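Local coordinates for protein L-ribulose 3-epimerase (Methylomonas sp. DH-1, PDB 7CJ4) that catalyses the manganese-dependent epimerization of ketoses at C3, with highest activity on L-ribulose and lower activity on D-ribulose, D-allulose and D-fructose, at residues Asn63-Ala68 with Gly104-Cys109; Asp150-Asn155 with Thr186-Ile191; Phe181-Thr186 with Leu207-Ile212. One frame throughout, in Å; residues are numbered along the deposited sequence.

Contact 1: residues Asn63-Ala68 with Gly104-Cys109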
ATOM      1  N   ASN A  63      11.761   1.565  34.286  1.00 24.01           N
ATOM      2  CA  ASN A  63      10.676   2.531  34.610  1.00 27.40           C
ATOM      3  C   ASN A  63       9.896   2.888  33.341  1.00 27.02           C
ATOM      4  O   ASN A  63       9.691   4.095  33.080  1.00 27.47           O
ATOM      5  CB  ASN A  63      11.208   3.820  35.236  1.00 28.15           C
ATOM      6  CG  ASN A  63      10.096   4.669  35.813  1.00 30.01           C
ATOM      7  OD1 ASN A  63       9.966   5.844  35.488  1.00 34.49           O
ATOM      8  ND2 ASN A  63       9.274   4.076  36.659  1.00 28.27           N
ATOM      9  N   LEU A  64       9.451   1.880  32.597  1.00 24.73           N
ATOM     10  CA  LEU A  64       8.782   2.078  31.292  1.00 26.17           C
ATOM     11  C   LEU A  64       7.432   1.362  31.291  1.00 24.66           C
ATOM     12  O   LEU A  64       7.375   0.215  31.748  1.00 26.61           O
ATOM     13  CB  LEU A  64       9.691   1.532  30.191  1.00 27.12           C
ATOM     14  CG  LEU A  64       9.302   1.937  28.774  1.00 26.13           C
ATOM     15  CD1 LEU A  64       9.755   3.355  28.483  1.00 23.63           C
ATOM     16  CD2 LEU A  64       9.889   0.962  27.768  1.00 26.98           C
ATOM     17  N   ARG A  65       6.401   2.020  30.768  1.00 24.57           N
ATOM     18  CA  ARG A  65       5.045   1.443  30.597  1.00 25.54           C
ATOM     19  C   ARG A  65       4.994   0.633  29.295  1.00 24.07           C
ATOM     20  O   ARG A  65       5.910   0.770  28.444  1.00 22.30           O
ATOM     21  CB  ARG A  65       3.989   2.550  30.576  1.00 26.99           C
ATOM     22  CG  ARG A  65       3.573   3.038  31.953  1.00 31.02           C
ATOM     23  CD  ARG A  65       3.081   4.476  31.908  1.00 34.69           C
ATOM     24  NE  ARG A  65       1.900   4.656  31.074  1.00 38.52           N
ATOM     25  CZ  ARG A  65       0.679   4.226  31.383  1.00 43.57           C
ATOM     26  NH1 ARG A  65      -0.335   4.446  30.564  1.00 46.61           N
ATOM     27  NH2 ARG A  65       0.468   3.567  32.506  1.00 43.71           N
ATOM     28  N   ALA A  66       3.941  -0.167  29.145  1.00 23.08           N
ATOM     29  CA  ALA A  66       3.701  -1.020  27.963  1.00 23.12           C
ATOM     30  C   ALA A  66       2.224  -0.938  27.563  1.00 23.88           C
ATOM     31  O   ALA A  66       1.347  -0.918  28.471  1.00 23.35           O
ATOM     32  CB  ALA A  66       4.130  -2.438  28.255  1.00 23.65           C
ATOM     33  N   HIS A  67       1.981  -0.827  26.253  1.00 21.64           N
ATOM     34  CA  HIS A  67       0.715  -1.214  25.579  1.00 21.08           C
ATOM     35  C   HIS A  67       1.055  -2.357  24.613  1.00 20.36           C
ATOM     36  O   HIS A  67       2.250  -2.672  24.458  1.00 19.76           O
ATOM     37  CB  HIS A  67       0.044   0.001  24.922  1.00 20.04           C
ATOM     38  CG  HIS A  67      -0.235   1.132  25.860  1.00 20.33           C
ATOM     39  ND1 HIS A  67      -1.063   1.000  26.961  1.00 19.21           N
ATOM     40  CD2 HIS A  67       0.183   2.421  25.851  1.00 18.82           C
ATOM     41  CE1 HIS A  67      -1.124   2.151  27.601  1.00 20.89           C
ATOM     42  NE2 HIS A  67      -0.369   3.048  26.931  1.00 19.44           N
ATOM     43  N   ALA A  68       0.052  -2.991  24.015  1.00 19.09           N
ATOM     44  CA  ALA A  68       0.259  -4.130  23.094  1.00 20.04           C
ATOM     45  C   ALA A  68      -0.533  -3.896  21.805  1.00 19.55           C
ATOM     46  O   ALA A  68      -1.665  -3.394  21.871  1.00 20.71           O
ATOM     47  CB  ALA A  68      -0.131  -5.422  23.768  1.00 19.78           C
ATOM     48  N   GLY A 104       0.459  -4.495  33.368  1.00 23.63           N
ATOM     49  CA  GLY A 104      -0.143  -3.229  33.839  1.00 22.30           C
ATOM     50  C   GLY A 104      -0.544  -2.318  32.688  1.00 21.45           C
ATOM     51  O   GLY A 104      -0.614  -1.102  32.898  1.00 21.88           O
ATOM     52  N   GLY A 105      -0.805  -2.886  31.506  1.00 23.06           N
ATOM     53  CA  GLY A 105      -1.164  -2.131  30.289  1.00 22.26           C
ATOM     54  C   GLY A 105      -2.642  -1.787  30.256  1.00 22.09           C
ATOM     55  O   GLY A 105      -3.408  -2.458  30.957  1.00 23.78           O
ATOM     56  N   SER A 106      -3.035  -0.786  29.460  1.00 21.81           N
ATOM     57  CA  SER A 106      -4.434  -0.289  29.355  1.00 22.02           C
ATOM     58  C   SER A 106      -4.899  -0.194  27.894  1.00 20.45           C
ATOM     59  O   SER A 106      -6.086   0.110  27.693  1.00 21.04           O
ATOM     60  CB  SER A 106      -4.598   1.038  30.057  1.00 22.34           C
ATOM     61  OG  SER A 106      -3.656   1.993  29.580  1.00 23.85           O
ATOM     62  N   GLU A 107      -4.035  -0.454  26.907  1.00 19.69           N
ATOM     63  CA  GLU A 107      -4.439  -0.376  25.474  1.00 20.59           C
ATOM     64  C   GLU A 107      -4.019  -1.642  24.715  1.00 19.45           C
ATOM     65  O   GLU A 107      -2.813  -1.936  24.671  1.00 19.31           O
ATOM     66  CB  GLU A 107      -3.852   0.871  24.814  1.00 19.82           C
ATOM     67  CG  GLU A 107      -4.225   2.170  25.517  1.00 19.95           C
ATOM     68  CD  GLU A 107      -5.697   2.555  25.456  1.00 20.11           C
ATOM     69  OE1 GLU A 107      -6.430   1.975  24.618  1.00 17.90           O
ATOM     70  OE2 GLU A 107      -6.114   3.441  26.252  1.00 19.39           O
ATOM     71  N   LEU A 108      -4.997  -2.358  24.151  1.00 19.90           N
ATOM     72  CA  LEU A 108      -4.800  -3.408  23.115  1.00 20.64           C
ATOM     73  C   LEU A 108      -5.245  -2.830  21.765  1.00 20.24           C
ATOM     74  O   LEU A 108      -6.452  -2.570  21.613  1.00 20.58           O
ATOM     75  CB  LEU A 108      -5.603  -4.665  23.468  1.00 22.06           C
ATOM     76  CG  LEU A 108      -5.426  -5.828  22.492  1.00 22.93           C
ATOM     77  CD1 LEU A 108      -3.986  -6.320  22.502  1.00 24.39           C
ATOM     78  CD2 LEU A 108      -6.382  -6.971  22.811  1.00 24.44           C
ATOM     79  N   CYS A 109      -4.302  -2.633  20.834  1.00 21.43           N
ATOM     80  CA  CYS A 109      -4.515  -1.926  19.540  1.00 20.86           C
ATOM     81  C   CYS A 109      -3.945  -2.736  18.368  1.00 21.01           C
ATOM     82  O   CYS A 109      -3.504  -3.888  18.579  1.00 21.26           O
ATOM     83  CB  CYS A 109      -3.925  -0.520  19.575  1.00 21.29           C
ATOM     84  SG  CYS A 109      -2.117  -0.457  19.691  1.00 24.76           S
TER
HETATM   85  O   HOH W   1      -1.805   1.649  31.691  1.00 39.98           O
HETATM   86  O   HOH W   2       2.712  -0.710  32.101  1.00 32.30           O
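His-67 and Glu-107 both carry CG beside their backbone N (chi1 -56° in each), and their side chains run side by side in the same direction. These torsions bring Glu-107 CG over one face of the imidazole, 3.9 Å from the ring centroid of His-67, a CH-pi contact offset toward the rim. The bend at chi2 then leads the carboxylate off, its plane turned 67° from the ring. Glu-107 OE2 forms a salt bridge with Lys-5 and a hydrogen bond with Asn-148. At the ring edge, Ser-106 OG lies 3.2 Å from His-67 CE1. His-67 ND1 receives a weak, bent bond from Glu-107 N (3.3 Å, 123°), while NE2 bonds to Glu-8. Two backbone bonds join the strands: Ala-68 N to Glu-107 O at 3.1 Å and Cys-109 N to Ala-68 O at 2.9 Å. Ala-68 CB meets Leu-108 CD1 on the face covered by helix 83-102. Ahead of strand 107-109, one water links Gly-104 O and Ser-106 OG, with a weak bond from Arg-65 NH2. The two strands are parallel neighbours joined through helix 83-102, the beta-alpha-beta unit of a TIM barrel.

Contact 2: residues Asp150-Asn155 with Thr186-Ile191. With MN (manganese (II) ion), chain C.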
ATOM      1  N   ASP A 150      -8.451  -0.537  20.661  1.00 20.71           N
ATOM      2  CA  ASP A 150      -8.415   0.481  19.587  1.00 21.45           C
ATOM      3  C   ASP A 150      -8.221  -0.264  18.265  1.00 22.18           C
ATOM      4  O   ASP A 150      -7.169  -0.914  18.106  1.00 23.48           O
ATOM      5  CB  ASP A 150      -7.313   1.499  19.873  1.00 21.91           C
ATOM      6  CG  ASP A 150      -7.216   1.846  21.348  1.00 22.35           C
ATOM      7  OD1 ASP A 150      -7.959   2.741  21.791  1.00 22.77           O
ATOM      8  OD2 ASP A 150      -6.421   1.188  22.045  1.00 24.46           O
ATOM      9  N   LEU A 151      -9.218  -0.219  17.380  1.00 22.38           N
ATOM     10  CA  LEU A 151      -9.171  -0.912  16.068  1.00 23.50           C
ATOM     11  C   LEU A 151      -8.360  -0.045  15.101  1.00 23.39           C
ATOM     12  O   LEU A 151      -8.797   1.074  14.803  1.00 21.30           O
ATOM     13  CB  LEU A 151     -10.591  -1.146  15.543  1.00 24.60           C
ATOM     14  CG  LEU A 151     -11.621  -1.640  16.558  1.00 25.25           C
ATOM     15  CD1 LEU A 151     -12.684  -2.479  15.879  1.00 25.95           C
ATOM     16  CD2 LEU A 151     -10.984  -2.437  17.672  1.00 26.14           C
ATOM     17  N   GLU A 152      -7.210  -0.542  14.646  1.00 23.73           N
ATOM     18  CA  GLU A 152      -6.307   0.205  13.736  1.00 22.46           C
ATOM     19  C   GLU A 152      -6.836   0.118  12.301  1.00 23.01           C
ATOM     20  O   GLU A 152      -6.880  -0.999  11.729  1.00 20.73           O
ATOM     21  CB  GLU A 152      -4.880  -0.332  13.843  1.00 21.74           C
ATOM     22  CG  GLU A 152      -3.886   0.434  12.984  1.00 21.76           C
ATOM     23  CD  GLU A 152      -2.432   0.059  13.212  1.00 22.47           C
ATOM     24  OE1 GLU A 152      -2.182  -1.042  13.740  1.00 23.99           O
ATOM     25  OE2 GLU A 152      -1.551   0.865  12.862  1.00 24.13           O
ATOM     26  N   VAL A 153      -7.217   1.261  11.728  1.00 22.21           N
ATOM     27  CA  VAL A 153      -7.581   1.356  10.285  1.00 24.74           C
ATOM     28  C   VAL A 153      -6.281   1.230   9.489  1.00 24.04           C
ATOM     29  O   VAL A 153      -5.382   2.064   9.726  1.00 22.63           O
ATOM     30  CB  VAL A 153      -8.336   2.661   9.977  1.00 24.36           C
ATOM     31  CG1 VAL A 153      -8.470   2.902   8.482  1.00 24.05           C
ATOM     32  CG2 VAL A 153      -9.701   2.663  10.642  1.00 24.53           C
ATOM     33  N   VAL A 154      -6.169   0.203   8.632  1.00 23.60           N
ATOM     34  CA  VAL A 154      -4.960  -0.050   7.790  1.00 23.28           C
ATOM     35  C   VAL A 154      -5.347  -0.044   6.305  1.00 22.93           C
ATOM     36  O   VAL A 154      -6.553  -0.105   5.997  1.00 22.27           O
ATOM     37  CB  VAL A 154      -4.241  -1.353   8.189  1.00 23.40           C
ATOM     38  CG1 VAL A 154      -3.730  -1.275   9.621  1.00 23.79           C
ATOM     39  CG2 VAL A 154      -5.104  -2.589   7.991  1.00 23.90           C
ATOM     40  N   ASN A 155      -4.347   0.037   5.421  1.00 21.28           N
ATOM     41  CA  ASN A 155      -4.555   0.187   3.957  1.00 19.26           C
ATOM     42  C   ASN A 155      -5.093  -1.127   3.381  1.00 18.80           C
ATOM     43  O   ASN A 155      -5.116  -2.129   4.107  1.00 19.20           O
ATOM     44  CB  ASN A 155      -3.280   0.598   3.222  1.00 17.41           C
ATOM     45  CG  ASN A 155      -2.226  -0.482   3.237  1.00 18.07           C
ATOM     46  OD1 ASN A 155      -2.396  -1.535   2.610  1.00 17.18           O
ATOM     47  ND2 ASN A 155      -1.151  -0.222   3.962  1.00 18.77           N
ATOM     48  N   THR A 186      -0.581   7.154  10.459  1.00 20.26           N
ATOM     49  CA  THR A 186      -0.290   8.124   9.373  1.00 21.95           C
ATOM     50  C   THR A 186       0.144   7.356   8.115  1.00 22.45           C
ATOM     51  O   THR A 186      -0.227   7.797   7.009  1.00 21.53           O
ATOM     52  CB  THR A 186       0.729   9.174   9.828  1.00 22.27           C
ATOM     53  OG1 THR A 186       1.908   8.483  10.239  1.00 21.95           O
ATOM     54  CG2 THR A 186       0.200  10.051  10.943  1.00 21.22           C
ATOM     55  N   TYR A 187       0.883   6.247   8.269  1.00 21.94           N
ATOM     56  CA  TYR A 187       1.398   5.431   7.137  1.00 22.45           C
ATOM     57  C   TYR A 187       0.213   4.953   6.294  1.00 21.21           C
ATOM     58  O   TYR A 187       0.264   5.097   5.054  1.00 18.30           O
ATOM     59  CB  TYR A 187       2.247   4.247   7.613  1.00 24.48           C
ATOM     60  CG  TYR A 187       2.478   3.182   6.568  1.00 24.89           C
ATOM     61  CD1 TYR A 187       3.327   3.393   5.493  1.00 25.30           C
ATOM     62  CD2 TYR A 187       1.842   1.953   6.651  1.00 24.34           C
ATOM     63  CE1 TYR A 187       3.531   2.415   4.530  1.00 26.63           C
ATOM     64  CE2 TYR A 187       2.029   0.969   5.694  1.00 23.34           C
ATOM     65  CZ  TYR A 187       2.882   1.196   4.632  1.00 25.85           C
ATOM     66  OH  TYR A 187       3.082   0.218   3.699  1.00 28.17           O
ATOM     67  N   HIS A 188      -0.817   4.402   6.947  1.00 22.45           N
ATOM     68  CA  HIS A 188      -2.037   3.850   6.289  1.00 23.80           C
ATOM     69  C   HIS A 188      -2.917   5.004   5.794  1.00 21.80           C
ATOM     70  O   HIS A 188      -3.496   4.896   4.696  1.00 21.02           O
ATOM     71  CB  HIS A 188      -2.771   2.894   7.240  1.00 22.23           C
ATOM     72  CG  HIS A 188      -1.962   1.691   7.591  1.00 22.46           C
ATOM     73  ND1 HIS A 188      -1.614   0.745   6.649  1.00 21.99           N
ATOM     74  CD2 HIS A 188      -1.415   1.286   8.762  1.00 22.35           C
ATOM     75  CE1 HIS A 188      -0.891  -0.198   7.226  1.00 23.73           C
ATOM     76  NE2 HIS A 188      -0.760   0.105   8.526  1.00 22.55           N
ATOM     77  N   MET A 189      -2.996   6.082   6.575  1.00 21.16           N
ATOM     78  CA  MET A 189      -3.774   7.295   6.217  1.00 22.89           C
ATOM     79  C   MET A 189      -3.218   7.864   4.915  1.00 22.74           C
ATOM     80  O   MET A 189      -4.020   8.292   4.065  1.00 24.21           O
ATOM     81  CB  MET A 189      -3.684   8.355   7.317  1.00 22.70           C
ATOM     82  CG  MET A 189      -4.394   7.950   8.588  1.00 22.59           C
ATOM     83  SD  MET A 189      -4.181   9.192   9.878  1.00 26.38           S
ATOM     84  CE  MET A 189      -5.245  10.488   9.246  1.00 23.21           C
ATOM     85  N   ASN A 190      -1.892   7.860   4.780  1.00 22.44           N
ATOM     86  CA  ASN A 190      -1.167   8.471   3.638  1.00 22.57           C
ATOM     87  C   ASN A 190      -1.724   7.878   2.341  1.00 22.51           C
ATOM     88  O   ASN A 190      -1.809   8.621   1.342  1.00 21.28           O
ATOM     89  CB  ASN A 190       0.345   8.278   3.770  1.00 20.61           C
ATOM     90  CG  ASN A 190       1.116   8.942   2.651  1.00 21.85           C
ATOM     91  OD1 ASN A 190       1.128  10.167   2.541  1.00 23.44           O
ATOM     92  ND2 ASN A 190       1.758   8.142   1.817  1.00 22.11           N
ATOM     93  N   ILE A 191      -2.103   6.596   2.378  1.00 23.27           N
ATOM     94  CA  ILE A 191      -2.617   5.835   1.203  1.00 21.13           C
ATOM     95  C   ILE A 191      -4.120   6.103   1.018  1.00 20.90           C
ATOM     96  O   ILE A 191      -4.505   6.526  -0.101  1.00 19.13           O
ATOM     97  CB  ILE A 191      -2.303   4.337   1.373  1.00 22.08           C
ATOM     98  CG1 ILE A 191      -0.794   4.102   1.472  1.00 23.01           C
ATOM     99  CG2 ILE A 191      -2.938   3.535   0.253  1.00 21.85           C
ATOM    100  CD1 ILE A 191      -0.403   2.737   1.976  1.00 25.81           C
TER
HETATM  101 MN    MN C 301       0.539   0.823  12.850  1.00 31.87          MN
HETATM  102  O   HOH W   3       0.604  -1.000  11.634  0.50 19.34           O
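Asn-155 ND2 is gripped by two groups: it gives a weak, bent bond to His-188 ND1 (2.9 Å, 119°) and is also hydrogen-bonded to Tyr-157 OH of the second subunit. The contact lies in the TIM barrel, where the chain leaving strand 148-152 meets helix 186-192, which follows strand 180-185. Asn-155 OD1 is held by Tyr-157 N of its own chain, which helps fix the amide. The amide plane stands 42° from the imidazole of His-188. That ring is sandwiched. Val-154 CB lies over the centre of one face, 3.6 Å from the ring centroid of His-188, and Tyr-187 CD2 covers the centre of the opposite face. Ile-191 CD1 packs against Asn-155 ND2 at 3.6 Å, and Ile-191 itself meets its copy in the second subunit. His-188 binds the substrates D-allulose and D-fructose, so the packing on both faces probably helps to hold the plane of this substrate-binding ring. Glu-152 CG is anti to the backbone N (chi1 -177°), and the extended chain brings OE2 to the manganese ion at 2.1 Å. Its carboxylate is perpendicular to the His-188 ring, with Glu-152 OE2 at the edge, 4.1 Å from His-188 CD2.

Contact 3: residues Phe181-Thr186 with Leu207-Ile212. With MN (manganese (II) ion), chain C.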
ATOM      1  N   PHE A 181     -12.360   1.901  20.610  1.00 20.90           N
ATOM      2  CA  PHE A 181     -11.946   3.186  19.990  1.00 21.47           C
ATOM      3  C   PHE A 181     -11.371   2.954  18.594  1.00 21.95           C
ATOM      4  O   PHE A 181     -11.048   1.809  18.232  1.00 21.07           O
ATOM      5  CB  PHE A 181     -10.889   3.903  20.832  1.00 21.59           C
ATOM      6  CG  PHE A 181     -11.355   4.269  22.215  1.00 22.78           C
ATOM      7  CD1 PHE A 181     -11.307   3.339  23.238  1.00 22.93           C
ATOM      8  CD2 PHE A 181     -11.849   5.537  22.488  1.00 22.21           C
ATOM      9  CE1 PHE A 181     -11.741   3.667  24.512  1.00 23.76           C
ATOM     10  CE2 PHE A 181     -12.286   5.862  23.762  1.00 23.36           C
ATOM     11  CZ  PHE A 181     -12.229   4.927  24.771  1.00 24.28           C
ATOM     12  N   LEU A 182     -11.243   4.053  17.851  1.00 23.85           N
ATOM     13  CA  LEU A 182     -10.545   4.106  16.546  1.00 24.42           C
ATOM     14  C   LEU A 182      -9.047   4.251  16.803  1.00 24.47           C
ATOM     15  O   LEU A 182      -8.677   4.961  17.753  1.00 23.23           O
ATOM     16  CB  LEU A 182     -11.073   5.291  15.739  1.00 25.30           C
ATOM     17  CG  LEU A 182     -10.412   5.494  14.379  1.00 24.79           C
ATOM     18  CD1 LEU A 182     -10.730   4.336  13.448  1.00 25.73           C
ATOM     19  CD2 LEU A 182     -10.856   6.812  13.763  1.00 23.74           C
ATOM     20  N   HIS A 183      -8.240   3.561  15.998  1.00 24.04           N
ATOM     21  CA  HIS A 183      -6.757   3.628  15.999  1.00 23.06           C
ATOM     22  C   HIS A 183      -6.306   4.054  14.599  1.00 21.03           C
ATOM     23  O   HIS A 183      -6.592   3.319  13.640  1.00 20.05           O
ATOM     24  CB  HIS A 183      -6.174   2.284  16.460  1.00 22.71           C
ATOM     25  CG  HIS A 183      -4.688   2.208  16.368  1.00 22.92           C
ATOM     26  ND1 HIS A 183      -3.992   1.066  16.686  1.00 22.90           N
ATOM     27  CD2 HIS A 183      -3.770   3.117  15.982  1.00 24.76           C
ATOM     28  CE1 HIS A 183      -2.705   1.277  16.524  1.00 23.74           C
ATOM     29  NE2 HIS A 183      -2.542   2.531  16.094  1.00 24.97           N
ATOM     30  N   LEU A 184      -5.695   5.236  14.487  1.00 21.76           N
ATOM     31  CA  LEU A 184      -5.256   5.824  13.192  1.00 22.87           C
ATOM     32  C   LEU A 184      -3.729   5.743  13.092  1.00 21.37           C
ATOM     33  O   LEU A 184      -3.046   5.895  14.126  1.00 22.38           O
ATOM     34  CB  LEU A 184      -5.730   7.276  13.084  1.00 23.51           C
ATOM     35  CG  LEU A 184      -7.212   7.485  12.773  1.00 24.26           C
ATOM     36  CD1 LEU A 184      -7.522   8.973  12.629  1.00 23.69           C
ATOM     37  CD2 LEU A 184      -7.621   6.732  11.517  1.00 23.71           C
ATOM     38  N   ASP A 185      -3.230   5.522  11.879  1.00 18.31           N
ATOM     39  CA  ASP A 185      -1.791   5.338  11.576  1.00 19.46           C
ATOM     40  C   ASP A 185      -1.467   6.169  10.332  1.00 19.57           C
ATOM     41  O   ASP A 185      -2.063   5.905   9.276  1.00 20.55           O
ATOM     42  CB  ASP A 185      -1.481   3.850  11.395  1.00 20.29           C
ATOM     43  CG  ASP A 185      -0.012   3.571  11.155  1.00 23.19           C
ATOM     44  OD1 ASP A 185       0.657   4.459  10.591  1.00 22.65           O
ATOM     45  OD2 ASP A 185       0.450   2.458  11.529  1.00 24.45           O
ATOM     46  N   THR A 186      -0.581   7.154  10.459  1.00 20.26           N
ATOM     47  CA  THR A 186      -0.290   8.124   9.373  1.00 21.95           C
ATOM     48  C   THR A 186       0.144   7.356   8.115  1.00 22.45           C
ATOM     49  O   THR A 186      -0.227   7.797   7.009  1.00 21.53           O
ATOM     50  CB  THR A 186       0.729   9.174   9.828  1.00 22.27           C
ATOM     51  OG1 THR A 186       1.908   8.483  10.239  1.00 21.95           O
ATOM     52  CG2 THR A 186       0.200  10.051  10.943  1.00 21.22           C
ATOM     53  N   LEU A 207     -11.252   8.665  18.762  1.00 22.28           N
ATOM     54  CA  LEU A 207      -9.823   8.368  18.464  1.00 23.53           C
ATOM     55  C   LEU A 207      -9.121   8.042  19.784  1.00 22.00           C
ATOM     56  O   LEU A 207      -8.987   8.958  20.616  1.00 20.87           O
ATOM     57  CB  LEU A 207      -9.159   9.558  17.757  1.00 22.39           C
ATOM     58  CG  LEU A 207      -7.720   9.330  17.296  1.00 20.56           C
ATOM     59  CD1 LEU A 207      -7.636   8.122  16.371  1.00 20.38           C
ATOM     60  CD2 LEU A 207      -7.148  10.566  16.612  1.00 21.03           C
ATOM     61  N   GLY A 208      -8.691   6.788  19.957  1.00 21.54           N
ATOM     62  CA  GLY A 208      -8.163   6.274  21.237  1.00 22.63           C
ATOM     63  C   GLY A 208      -6.687   5.914  21.176  1.00 22.55           C
ATOM     64  O   GLY A 208      -6.109   5.626  22.235  1.00 25.28           O
ATOM     65  N   TYR A 209      -6.081   5.915  19.990  1.00 21.86           N
ATOM     66  CA  TYR A 209      -4.676   5.478  19.783  1.00 22.26           C
ATOM     67  C   TYR A 209      -4.184   6.020  18.442  1.00 22.65           C
ATOM     68  O   TYR A 209      -4.974   6.091  17.481  1.00 22.85           O
ATOM     69  CB  TYR A 209      -4.590   3.950  19.813  1.00 22.47           C
ATOM     70  CG  TYR A 209      -3.300   3.384  20.359  1.00 23.06           C
ATOM     71  CD1 TYR A 209      -2.177   3.261  19.560  1.00 23.94           C
ATOM     72  CD2 TYR A 209      -3.210   2.937  21.666  1.00 22.43           C
ATOM     73  CE1 TYR A 209      -0.992   2.746  20.056  1.00 22.75           C
ATOM     74  CE2 TYR A 209      -2.038   2.405  22.172  1.00 21.52           C
ATOM     75  CZ  TYR A 209      -0.922   2.307  21.365  1.00 22.31           C
ATOM     76  OH  TYR A 209       0.240   1.783  21.854  1.00 21.26           O
ATOM     77  N   VAL A 210      -2.902   6.369  18.376  1.00 23.97           N
ATOM     78  CA  VAL A 210      -2.266   6.943  17.156  1.00 23.19           C
ATOM     79  C   VAL A 210      -0.936   6.236  16.881  1.00 21.87           C
ATOM     80  O   VAL A 210      -0.141   6.053  17.825  1.00 19.53           O
ATOM     81  CB  VAL A 210      -2.059   8.460  17.293  1.00 24.43           C
ATOM     82  CG1 VAL A 210      -1.015   8.964  16.305  1.00 25.16           C
ATOM     83  CG2 VAL A 210      -3.371   9.212  17.137  1.00 25.57           C
ATOM     84  N   HIS A 211      -0.711   5.871  15.618  1.00 19.89           N
ATOM     85  CA  HIS A 211       0.606   5.432  15.087  1.00 20.12           C
ATOM     86  C   HIS A 211       1.156   6.520  14.168  1.00 20.12           C
ATOM     87  O   HIS A 211       0.448   6.891  13.212  1.00 18.39           O
ATOM     88  CB  HIS A 211       0.492   4.088  14.365  1.00 19.02           C
ATOM     89  CG  HIS A 211       0.562   2.929  15.296  1.00 22.06           C
ATOM     90  ND1 HIS A 211       0.669   1.622  14.852  1.00 22.37           N
ATOM     91  CD2 HIS A 211       0.564   2.882  16.646  1.00 21.29           C
ATOM     92  CE1 HIS A 211       0.711   0.814  15.890  1.00 23.67           C
ATOM     93  NE2 HIS A 211       0.664   1.565  17.005  1.00 23.54           N
ATOM     94  N   ILE A 212       2.358   7.010  14.479  1.00 21.24           N
ATOM     95  CA  ILE A 212       3.156   7.919  13.610  1.00 21.61           C
ATOM     96  C   ILE A 212       4.102   7.056  12.779  1.00 22.25           C
ATOM     97  O   ILE A 212       5.046   6.492  13.371  1.00 22.68           O
ATOM     98  CB  ILE A 212       3.937   8.955  14.442  1.00 21.69           C
ATOM     99  CG1 ILE A 212       3.023   9.766  15.358  1.00 20.33           C
ATOM    100  CG2 ILE A 212       4.757   9.854  13.532  1.00 22.57           C
ATOM    101  CD1 ILE A 212       1.781  10.262  14.685  1.00 20.39           C
TER
HETATM  102 MN    MN C 301       0.539   0.823  12.850  1.00 31.87          MN
HETATM  103  O   HOH W   3       0.604  -1.000  11.634  0.50 19.34           O
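Strands 181-185 and 207-212 run parallel, with axes 4.5 Å apart at closest approach and 29° between their directions. They are adjacent staves of the TIM barrel. Four backbone bonds join them, alternating in direction. Gly-208 N bonds to Leu-182 O, Leu-184 N to Tyr-209 O, His-211 N to Leu-184 O at 2.8 Å, and Thr-186 N to His-211 O at 3.0 Å. Gly-208 gives Phe-181 room: the CB of Phe-181 lies 3.6 Å from Gly-208 CA.

Leu-182, Leu-184 and Leu-207 share one face of the sheet. Leu-207 CD1 reaches Leu-184 CG at 3.7 Å, the two side chains crossing at about a right angle.

The other face carries an aromatic cluster inside the barrel. The edge of Tyr-209 points at the face of His-183, with the planes at 54°. The edge of His-183 in turn points at the face of His-211, with the planes nearly perpendicular. His-183 NE2 sits over the centre of that imidazole, 3.2 Å from CD2 of His-211. Glu-41 OE1 accepts from both Tyr-209 OH and His-211 NE2, which helps fix the rotation of the metal-binding ring.

Asp-185 is the N-cap of the following helix, its OD1 accepting from Tyr-187 N. The Asp-185 side chain, extended away from its own N, brings the carboxylate beside His-211. OD2 is at the edge of the His-211 ring, close to its plane. Glu-152 and Glu-246 complete the protein ligands. The manganese ion is held by Asp-185 OD2 at 2.1 Å and His-211 ND1 at 2.2 Å.

Overall arrangement
All three contacts belong to one eight-stranded barrel. Contacts 2 and 3 both contribute to the active site, supplying three of the four protein ligands of the metal. Their centres are about 8 Å apart, they share Thr-186, and both reach the manganese ion and its bound water. Strand 148-152 bonds directly to strand 180-185, with Leu-151 O 2.8 Å from His-183 N. Contact 1 lies farther off, its centre about 15 Å from that of contact 3 and 20 Å from that of contact 2. It still meets the aromatic cluster: Cys-109 SG is 3.4 Å from Tyr-209 CE1, and Cys-109 CB is 3.3 Å from His-183 ND1. The Cys-109 side chain stops about 7 Å from the metal. Contact 2 alone reaches the second subunit.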